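Local coordinates for protein nucleoporin NUP170 (Chaetomium thermophilum, PDB 5HAX) that probably serves as a structural, scaffold-type nucleoporin of the nuclear pore complex, pairing a beta-propeller region with a helical one, at residues S618-T622 / S623-T627. Residues are numbered along the deposited sequence; the frame is centred on the assembly and turned at random.
Sequences STIPT and SKLVT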
loop_
_atom_site.group_PDB
_atom_site.type_symbol
_atom_site.label_atom_id
_atom_site.label_comp_id
_atom_site.label_asym_id
_atom_site.label_seq_id
_atom_site.Cartn_x
_atom_site.Cartn_y
_atom_site.Cartn_z
ATOM N N SER A 618 -6.049 -5.776 24.989
ATOM C CA SER A 618 -7.062 -5.378 24.020
ATOM C C SER A 618 -6.599 -5.689 22.602
ATOM O O SER A 618 -5.446 -5.433 22.243
ATOM C CB SER A 618 -7.374 -3.884 24.138
ATOM O OG SER A 618 -6.261 -3.095 23.758
ATOM N N THR A 619 -7.512 -6.238 21.798
ATOM C CA THR A 619 -7.191 -6.537 20.406
ATOM C C THR A 619 -6.862 -5.267 19.633
ATOM O O THR A 619 -5.892 -5.231 18.867
ATOM C CB THR A 619 -8.360 -7.261 19.739
ATOM O OG1 THR A 619 -8.816 -8.327 20.580
ATOM C CG2 THR A 619 -7.943 -7.820 18.384
ATOM N N ILE A 620 -7.657 -4.223 19.815
ATOM C CA ILE A 620 -7.502 -2.969 19.083
ATOM C C ILE A 620 -6.729 -1.994 19.965
ATOM O O ILE A 620 -7.103 -1.813 21.131
ATOM C CB ILE A 620 -8.866 -2.374 18.688
ATOM C CG1 ILE A 620 -9.726 -3.425 17.974
ATOM C CG2 ILE A 620 -8.667 -1.141 17.814
ATOM C CD1 ILE A 620 -9.119 -3.965 16.689
ATOM N N PRO A 621 -5.666 -1.361 19.465
ATOM C CA PRO A 621 -4.966 -0.355 20.273
ATOM C C PRO A 621 -5.900 0.765 20.711
ATOM O O PRO A 621 -6.814 1.160 19.984
ATOM C CB PRO A 621 -3.864 0.160 19.333
ATOM C CG PRO A 621 -4.182 -0.394 17.977
ATOM C CD PRO A 621 -4.958 -1.640 18.205
ATOM N N THR A 622 -5.654 1.276 21.922
ATOM C CA THR A 622 -6.520 2.302 22.492
ATOM C C THR A 622 -6.565 3.545 21.613
ATOM O O THR A 622 -7.630 4.150 21.435
ATOM C CB THR A 622 -6.043 2.673 23.897
ATOM O OG1 THR A 622 -4.713 3.201 23.826
ATOM C CG2 THR A 622 -6.055 1.457 24.815
ATOM N N SER A 623 -5.417 3.946 21.060
ATOM C CA SER A 623 -5.376 5.133 20.213
ATOM C C SER A 623 -6.294 4.991 19.008
ATOM O O SER A 623 -6.889 5.977 18.560
ATOM C CB SER A 623 -3.942 5.398 19.756
ATOM O OG SER A 623 -3.456 4.320 18.975
ATOM N N LYS A 624 -6.422 3.775 18.475
ATOM C CA LYS A 624 -7.325 3.552 17.353
ATOM C C LYS A 624 -8.780 3.639 17.795
ATOM O O LYS A 624 -9.629 4.152 17.058
ATOM C CB LYS A 624 -7.033 2.193 16.718
ATOM C CG LYS A 624 -7.808 1.920 15.441
ATOM C CD LYS A 624 -7.346 2.815 14.304
ATOM C CE LYS A 624 -8.165 2.574 13.049
ATOM N NZ LYS A 624 -7.342 2.707 11.816
ATOM N N LEU A 625 -9.088 3.140 18.993
ATOM C CA LEU A 625 -10.453 3.225 19.502
ATOM C C LEU A 625 -10.881 4.671 19.710
ATOM O O LEU A 625 -12.058 5.002 19.524
ATOM C CB LEU A 625 -10.574 2.439 20.807
ATOM C CG LEU A 625 -10.467 0.918 20.675
ATOM C CD1 LEU A 625 -10.283 0.273 22.041
ATOM C CD2 LEU A 625 -11.689 0.345 19.971
ATOM N N VAL A 626 -9.944 5.545 20.086
ATOM C CA VAL A 626 -10.275 6.951 20.305
ATOM C C VAL A 626 -10.686 7.608 18.993
ATOM O O VAL A 626 -11.738 8.253 18.908
ATOM C CB VAL A 626 -9.085 7.684 20.952
ATOM C CG1 VAL A 626 -9.312 9.195 20.963
ATOM C CG2 VAL A 626 -8.852 7.170 22.365
ATOM N N THR A 627 -9.856 7.469 17.956
ATOM C CA THR A 627 -10.155 8.107 16.677
ATOM C C THR A 627 -11.470 7.598 16.101
ATOM O O THR A 627 -12.267 8.379 15.568
ATOM C CB THR A 627 -9.015 7.870 15.686
ATOM O OG1 THR A 627 -8.863 6.464 15.454
ATOM C CG2 THR A 627 -7.708 8.439 16.222
#
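The first turn of helix 622-640 forms here, with Pro621 in the N-cap position and CG2 of Ile620 resting on Leu625. Proline has no side-chain hydroxyl or carboxylate to cap with; its carbonyl makes the hydrogen bonds to the helix. Pro621 O accepts from Leu625 N at 3.2 Å, in the carbonyl plane, and more weakly from Lys624 N at 3.0 Å with a bent N-H...O angle of 125°. One residue on, Val626 N donates to Thr622 O at 3.0 Å, and CG2 of Val626 lies against that same oxygen.

Beside these bonds runs a small apolar contact. With chi1 at -51°, Ile620 sets CG2 opposite its own backbone N and sends it to the helix, 4.0 Å from Leu625 CG and 3.9 Å from Lys624 CB. The Ile620 and Leu625 side chains cross at about a right angle, and CG of Pro621 lies alongside Lys624 CB. Before the turn, Ser618 OG donates to Ile620 O at 3.0 Å, coming from above the carbonyl plane. With an alanine at Leu625, Ile620 CG2 is likely to lose much of its apolar backing.

Leu625, buried, also packs on Ile686 and Val689 of helix 663-694, while Ile620 and Leu625 both touch Tyr717 at the start of helix 717-722.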